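Nicotinate phosphoribosyltransferase (Saccharomyces cerevisiae, PDB 1VLP) catalyses the first step of NAD biosynthesis from nicotinic acid, the ATP-dependent formation of nicotinate ribonucleotide from nicotinate and phosphoribosyl diphosphate. Local coordinates at residues Gln171-Lys174 and Lys175-Leu179; Lys328-Lys331 and Phe332-Ile335; Met411-Pro414 and Ala415-Lys418. One frame throughout, in Å; residues are numbered along the deposited sequence. Where two conformers were deposited one is given.

In the fold
The three contacts follow one another along the chain, and each is local. Interaction 1 lies within helix 168-181; interaction 2 is the loop between helix 312-326 and strand 335-338, a strand of the six-stranded parallel sheet; interaction 3 starts helix 414-423, shortly after strand 398-399 at one edge of the five-stranded antiparallel sheet. Their centres are widely separated: about 30 Å between interactions 1 and 2, about 35 Å between 2 and 3, and about 41 Å between 1 and 3, which sit on opposite sides of the chain's centre. None touches another. They are thus independent local elements, interaction 2 leading into the parallel sheet and interaction 3 lying beside the antiparallel one.

Interaction 1. Residues Gln171-Lys174 and Lys175-Leu179; sequences QAEK and KAETL
Four successive i to i+4 bonds link Gln171-Lys174 to Lys175-Leu179 in uninterrupted alpha-helical geometry, from Lys175 N to Gln171 O (3.1 Å) through to Thr178 N to Lys174 O (3.0 Å); the straightest, Ala176 N to Ala172 O, reaches 171° at the hydrogen. On one flank Gln171 and Lys175 run side by side in the same direction. The first torsion of Lys175 (chi1 -66°) sets CG beside its own backbone N, which brings this methylene to 3.2 Å from Gln171 O; the extended chain then carries CE alongside Gln171 CG at 3.9 Å. The two polar ends are not bonded to each other but converge on the same neighbour: Lys175 NZ makes a salt bridge to the carboxylate of Asp372 and a hydrogen bond to Asn368, while Gln171 NE2 donates to the Asp372 carbonyl. A second i, i+4 pair, Glu173 and Glu177, also points one way, with the carboxylate planes turned 80° apart. Here CG of Glu177 lies against the backbone, 3.1 Å from Glu173 O. Further out, Glu173 OE2 and Glu177 OE2 approach to 3.2 Å. Two acceptors this close would repel if both were charged; a proton on one of them would probably ease the contact, and Lys209 of helix 197-213, which touches the Glu173 side chain, may also offset the repulsion. Ala172 and Ala176 meet Ile203 and Ala210 of the same helix, whereas Thr178 packs on helix 344-356. These are the i, i+4 side-chain pairs of an alpha helix, here with alanines against helix 197-213 and a lysine anchored by Asp372; the Lys175 side chain is about 9 Å from that of Thr367, a probable phosphoribosyl diphosphate-binding residue.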
loop_
_atom_site.group_PDB
_atom_site.type_symbol
_atom_site.label_atom_id
_atom_site.label_comp_id
_atom_site.label_asym_id
_atom_site.label_seq_id
_atom_site.Cartn_x
_atom_site.Cartn_y
_atom_site.Cartn_z
ATOM N N GLN A 171 -4.931 21.842 -7.253
ATOM C CA GLN A 171 -4.451 20.824 -8.193
ATOM C C GLN A 171 -5.149 19.461 -7.985
ATOM O O GLN A 171 -5.546 18.770 -8.944
ATOM C CB GLN A 171 -2.933 20.716 -8.046
ATOM C CG GLN A 171 -2.325 19.643 -8.853
ATOM C CD GLN A 171 -0.809 19.675 -8.786
ATOM O OE1 GLN A 171 -0.159 20.331 -9.602
ATOM N NE2 GLN A 171 -0.256 19.033 -7.799
ATOM N N ALA A 172 -5.290 19.085 -6.718
ATOM C CA ALA A 172 -6.027 17.875 -6.379
ATOM C C ALA A 172 -7.500 17.973 -6.779
ATOM O O ALA A 172 -8.082 17.007 -7.302
ATOM C CB ALA A 172 -5.889 17.548 -4.903
ATOM N N GLU A 173 -8.106 19.115 -6.493
ATOM C CA GLU A 173 -9.494 19.379 -6.861
ATOM C C GLU A 173 -9.745 19.222 -8.363
ATOM O O GLU A 173 -10.701 18.537 -8.780
ATOM C CB GLU A 173 -9.896 20.765 -6.410
ATOM C CG GLU A 173 -11.359 21.049 -6.652
ATOM C CD GLU A 173 -11.746 22.519 -6.438
ATOM O OE1 GLU A 173 -10.874 23.393 -6.233
ATOM O OE2 GLU A 173 -12.954 22.804 -6.497
ATOM N N LYS A 174 -8.856 19.786 -9.163
ATOM C CA LYS A 174 -8.943 19.674 -10.623
ATOM C C LYS A 174 -8.835 18.242 -11.093
ATOM O O LYS A 174 -9.576 17.838 -11.987
ATOM C CB LYS A 174 -7.872 20.545 -11.304
ATOM C CG LYS A 174 -7.815 20.344 -12.794
ATOM C CD LYS A 174 -6.994 21.388 -13.497
ATOM C CE LYS A 174 -6.996 21.221 -15.027
ATOM N NZ LYS A 174 -5.848 22.049 -15.537
ATOM N N LYS A 175 -7.918 17.464 -10.494
ATOM C CA LYS A 175 -7.775 16.049 -10.832
ATOM C C LYS A 175 -9.075 15.319 -10.522
ATOM O O LYS A 175 -9.621 14.632 -11.369
ATOM C CB LYS A 175 -6.624 15.402 -10.078
ATOM C CG LYS A 175 -5.273 15.981 -10.520
ATOM C CD LYS A 175 -4.154 15.357 -9.719
ATOM C CE LYS A 175 -2.831 15.966 -10.040
ATOM N NZ LYS A 175 -1.757 15.437 -9.106
ATOM N N ALA A 176 -9.571 15.507 -9.309
ATOM C CA ALA A 176 -10.792 14.857 -8.882
ATOM C C ALA A 176 -11.963 15.210 -9.822
ATOM O O ALA A 176 -12.722 14.341 -10.218
ATOM C CB ALA A 176 -11.085 15.218 -7.473
ATOM N N GLU A 177 -12.059 16.460 -10.212
ATOM C CA GLU A 177 -13.159 16.895 -11.058
ATOM C C GLU A 177 -13.083 16.245 -12.407
ATOM O O GLU A 177 -14.096 15.872 -12.953
ATOM C CB GLU A 177 -13.186 18.407 -11.152
ATOM C CG GLU A 177 -13.565 19.049 -9.803
ATOM C CD GLU A 177 -13.828 20.530 -9.861
ATOM O OE1 GLU A 177 -13.632 21.131 -10.943
ATOM O OE2 GLU A 177 -14.276 21.075 -8.809
ATOM N N THR A 178 -11.883 16.096 -12.959
ATOM C CA THR A 178 -11.752 15.387 -14.230
ATOM C C THR A 178 -12.194 13.938 -14.117
ATOM O O THR A 178 -12.911 13.395 -14.987
ATOM C CB THR A 178 -10.334 15.509 -14.778
ATOM O OG1 THR A 178 -10.017 16.899 -14.930
ATOM C CG2 THR A 178 -10.183 14.818 -16.138
ATOM N N LEU A 179 -11.744 13.287 -13.055
ATOM C CA LEU A 179 -12.091 11.908 -12.803
ATOM C C LEU A 179 -13.624 11.758 -12.732
ATOM O O LEU A 179 -14.186 10.933 -13.420
ATOM C CB LEU A 179 -11.369 11.435 -11.543
ATOM C CG LEU A 179 -9.854 11.246 -11.664
ATOM C CD1 LEU A 179 -9.164 11.187 -10.261
ATOM C CD2 LEU A 179 -9.502 10.041 -12.479
#

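Interaction 2. Residues Lys328-Lys331 and Phe332-Ile335; sequences KLPK and FSKI
Ser333 folds back on Pro330 at the tight centre of this turn. Its OG donates to Pro330 O over a very short 2.5 Å, and its backbone N makes a weak bond to the same oxygen at 3.3 Å, with only 131° at the hydrogen. The hydroxyl thus does most of the gripping of this carbonyl, the N-H adding a weak second bond across the bend. The hydroxyl reaches it because chi1 of Ser333 (-69°) holds OG beside its own backbone N; the same placement sets OG against the proline ring, 3.1 Å from Pro330 CD. CB of Leu329 borders the hydroxyl too, 3.9 Å from Ser333 OG. Next to this polar clasp is an apolar contact: the CD1 methyl of Leu329 rests on the aliphatic part of Lys334, 3.9 Å from CE, with the two side chains crossing obliquely. A bend at chi2 (-70°) turns the Lys334 chain past the leucine, and its buried ammonium is satisfied beyond the turn by the carbonyls of Tyr302 and Ser299. Tyr323 of helix 312-326 also packs on both Leu329 and Lys334.

The outer side is much looser. Lys331 and Phe332 occupy the exposed corners; side chain to side chain, the nearest approach there is Lys331 CB to Phe332 CD2, 3.8 Å. The extended Lys331 chain leads away from the bend, while the Phe332 side chain touches Leu360 of strand 360-365; crystal neighbours touch both residues. Phe332 has positive phi, as expected of the third residue of a type II beta turn. Residues Pro330-Ser333 form that turn, reversing the chain between helix 312-326 and strand 335-338, a helix-to-strand connection typical of the parallel alpha/beta part of the type II phosphoribosyltransferase fold.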
loop_
_atom_site.group_PDB
_atom_site.type_symbol
_atom_site.label_atom_id
_atom_site.label_comp_id
_atom_site.label_asym_id
_atom_site.label_seq_id
_atom_site.Cartn_x
_atom_site.Cartn_y
_atom_site.Cartn_z
ATOM N N LYS A 328 -17.466 -18.385 -17.274
ATOM C CA LYS A 328 -18.833 -18.217 -17.780
ATOM C C LYS A 328 -19.639 -17.214 -16.972
ATOM O O LYS A 328 -20.863 -17.360 -16.837
ATOM C CB LYS A 328 -19.553 -19.588 -17.857
ATOM C CG LYS A 328 -19.122 -20.438 -19.010
ATOM C CD LYS A 328 -17.769 -20.942 -18.894
ATOM C CE LYS A 328 -17.555 -22.141 -19.820
ATOM N NZ LYS A 328 -16.102 -22.391 -20.095
ATOM N N LEU A 329 -18.992 -16.170 -16.457
ATOM C CA LEU A 329 -19.729 -15.106 -15.775
ATOM C C LEU A 329 -20.195 -14.076 -16.776
ATOM O O LEU A 329 -19.491 -13.808 -17.753
ATOM C CB LEU A 329 -18.879 -14.433 -14.695
ATOM C CG LEU A 329 -18.307 -15.395 -13.653
ATOM C CD1 LEU A 329 -17.493 -14.701 -12.623
ATOM C CD2 LEU A 329 -19.438 -16.192 -13.002
ATOM N N PRO A 330 -21.343 -13.439 -16.504
ATOM C CA PRO A 330 -21.786 -12.360 -17.377
ATOM C C PRO A 330 -20.809 -11.192 -17.389
ATOM O O PRO A 330 -20.071 -10.966 -16.402
ATOM C CB PRO A 330 -23.118 -11.906 -16.747
ATOM C CG PRO A 330 -23.546 -13.015 -15.860
ATOM C CD PRO A 330 -22.276 -13.658 -15.383
ATOM N N LYS A 331 -20.818 -10.439 -18.480
ATOM C CA LYS A 331 -20.032 -9.204 -18.547
ATOM C C LYS A 331 -20.427 -8.287 -17.414
ATOM O O LYS A 331 -21.589 -8.222 -17.030
ATOM C CB LYS A 331 -20.223 -8.502 -19.879
ATOM C CG LYS A 331 -19.622 -9.243 -21.092
ATOM C CD LYS A 331 -19.585 -8.304 -22.333
ATOM C CE LYS A 331 -19.085 -9.032 -23.612
ATOM N NZ LYS A 331 -19.345 -8.218 -24.880
ATOM N N PHE A 332 -19.441 -7.553 -16.871
ATOM C CA PHE A 332 -19.663 -6.560 -15.831
ATOM C C PHE A 332 -20.102 -7.184 -14.457
ATOM O O PHE A 332 -20.704 -6.498 -13.624
ATOM C CB PHE A 332 -20.603 -5.420 -16.326
ATOM C CG PHE A 332 -20.117 -4.747 -17.572
ATOM C CD1 PHE A 332 -18.950 -3.976 -17.541
ATOM C CD2 PHE A 332 -20.777 -4.928 -18.793
ATOM C CE1 PHE A 332 -18.485 -3.361 -18.703
ATOM C CE2 PHE A 332 -20.316 -4.325 -19.945
ATOM C CZ PHE A 332 -19.171 -3.559 -19.918
ATOM N N SER A 333 -19.752 -8.459 -14.258
ATOM C CA SER A 333 -19.958 -9.203 -13.006
ATOM C C SER A 333 -18.853 -8.840 -11.957
ATOM O O SER A 333 -19.093 -8.860 -10.728
ATOM C CB SER A 333 -19.842 -10.714 -13.286
ATOM O OG SER A 333 -20.912 -11.197 -14.070
ATOM N N LYS A 334 -17.662 -8.528 -12.468
ATOM C CA LYS A 334 -16.438 -8.373 -11.638
ATOM C C LYS A 334 -15.630 -7.072 -11.936
ATOM O O LYS A 334 -15.774 -6.443 -13.016
ATOM C CB LYS A 334 -15.568 -9.631 -11.808
ATOM C CG LYS A 334 -16.295 -10.946 -11.416
ATOM C CD LYS A 334 -16.528 -11.043 -9.928
ATOM C CE LYS A 334 -17.142 -12.393 -9.533
ATOM N NZ LYS A 334 -17.389 -12.464 -8.054
ATOM N N ILE A 335 -14.805 -6.704 -10.962
ATOM C CA ILE A 335 -14.068 -5.461 -10.908
ATOM C C ILE A 335 -12.594 -5.741 -11.201
ATOM O O ILE A 335 -12.043 -6.721 -10.716
ATOM C CB ILE A 335 -14.162 -4.798 -9.451
ATOM C CG1 ILE A 335 -15.601 -4.389 -9.200
ATOM C CG2 ILE A 335 -13.226 -3.604 -9.324
ATOM C CD1 ILE A 335 -15.922 -4.089 -7.722
#

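Interaction 3. Residues Met411-Pro414 and Ala415-Lys418; sequences MGDP and ATVK
Asp413 and Thr416 meet as an N-cap and its third following residue, at the start of helix 414-423. Two side-chain-mediated hydrogen bonds converge on Asp413 OD2. The backbone N of Thr416 donates to it over 3.0 Å, from above the carboxylate plane (37° out of it), which makes the capping bond; Thr416 OG1 adds a shorter bond. Asp413 can span the gap because its CG stands anti to the backbone N (chi1 179°), swinging the carboxylate across the first turn, where it crosses the threonine side chain at about a right angle. The negative charge so placed at the helix N-terminus would probably interact favourably with the helix dipole.

Backbone hydrogen bonds take over at once: Val417 N donates to Asp413 O at 3.0 Å, and Lys418 N to Pro414 O at 2.9 Å. Pro414, the first helical residue, has no N-H to donate, and none is needed in the first turn of a helix, where proline is common.

Van der Waals contacts complete the turn. The CG2 methyl of Val417 lies against carbonyl oxygens, 3.3 Å from Asp413 O and also near that of Met411, a selenomethionine, while Val417 and Thr416 pack on Ile401 of the preceding loop. Gly412 adopts phi 109°, a backbone region largely reserved for glycine. His399 touches both Asp413 and Thr416, which places the helix start beside the edge strand 398-399 of the antiparallel sheet. The shortest bond is the hydroxyl's: Thr416 OG1 reaches Asp413 OD2 at 2.7 Å, on the anti side of the carboxylate.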
loop_
_atom_site.group_PDB
_atom_site.type_symbol
_atom_site.label_atom_id
_atom_site.label_comp_id
_atom_site.label_asym_id
_atom_site.label_seq_id
_atom_site.Cartn_x
_atom_site.Cartn_y
_atom_site.Cartn_z
HETATM N N MSE A 411 11.628 -9.608 -7.635
HETATM C CA MSE A 411 12.111 -9.044 -6.402
HETATM C C MSE A 411 12.569 -10.170 -5.505
HETATM O O MSE A 411 11.849 -11.121 -5.305
HETATM C CB MSE A 411 11.004 -8.256 -5.706
HETATM C CG MSE A 411 11.323 -7.861 -4.265
HETATM SE SE MSE A 411 9.772 -7.075 -3.271
HETATM C CE MSE A 411 9.219 -5.656 -4.681
ATOM N N GLY A 412 13.768 -10.027 -4.957
ATOM C CA GLY A 412 14.310 -10.989 -3.995
ATOM C C GLY A 412 15.453 -11.849 -4.531
ATOM O O GLY A 412 16.002 -11.647 -5.636
ATOM N N ASP A 413 15.831 -12.792 -3.695
ATOM C CA ASP A 413 16.973 -13.663 -3.923
ATOM C C ASP A 413 16.851 -14.309 -5.293
ATOM O O ASP A 413 15.860 -14.998 -5.535
ATOM C CB ASP A 413 17.005 -14.757 -2.886
ATOM C CG ASP A 413 18.126 -15.679 -3.087
ATOM O OD1 ASP A 413 19.286 -15.233 -2.957
ATOM O OD2 ASP A 413 17.868 -16.870 -3.382
ATOM N N PRO A 414 17.807 -14.026 -6.215
ATOM C CA PRO A 414 17.774 -14.605 -7.575
ATOM C C PRO A 414 17.640 -16.110 -7.683
ATOM O O PRO A 414 16.899 -16.619 -8.541
ATOM C CB PRO A 414 19.110 -14.155 -8.176
ATOM C CG PRO A 414 19.393 -12.859 -7.513
ATOM C CD PRO A 414 18.877 -13.010 -6.089
ATOM N N ALA A 415 18.370 -16.831 -6.847
ATOM C CA ALA A 415 18.344 -18.284 -6.881
ATOM C C ALA A 415 16.927 -18.784 -6.579
ATOM O O ALA A 415 16.423 -19.729 -7.228
ATOM C CB ALA A 415 19.336 -18.849 -5.858
ATOM N N THR A 416 16.300 -18.145 -5.589
ATOM C CA THR A 416 14.960 -18.514 -5.166
ATOM C C THR A 416 13.968 -18.211 -6.272
ATOM O O THR A 416 13.077 -19.022 -6.574
ATOM C CB THR A 416 14.578 -17.786 -3.867
ATOM O OG1 THR A 416 15.545 -18.125 -2.845
ATOM C CG2 THR A 416 13.198 -18.170 -3.408
ATOM N N VAL A 417 14.119 -17.049 -6.882
ATOM C CA VAL A 417 13.213 -16.615 -7.954
ATOM C C VAL A 417 13.302 -17.625 -9.129
ATOM O O VAL A 417 12.275 -18.070 -9.691
ATOM C CB VAL A 417 13.562 -15.179 -8.422
ATOM C CG1 VAL A 417 12.845 -14.835 -9.720
ATOM C CG2 VAL A 417 13.235 -14.135 -7.302
ATOM N N LYS A 418 14.536 -17.970 -9.522
ATOM C CA LYS A 418 14.738 -19.019 -10.506
ATOM C C LYS A 418 14.072 -20.363 -10.182
ATOM O O LYS A 418 13.421 -20.942 -11.075
ATOM C CB LYS A 418 16.237 -19.251 -10.709
ATOM C CG LYS A 418 16.546 -20.391 -11.650
ATOM C CD LYS A 418 17.989 -20.387 -12.057
ATOM C CE LYS A 418 18.378 -21.763 -12.551
ATOM N NZ LYS A 418 19.642 -21.685 -13.301
#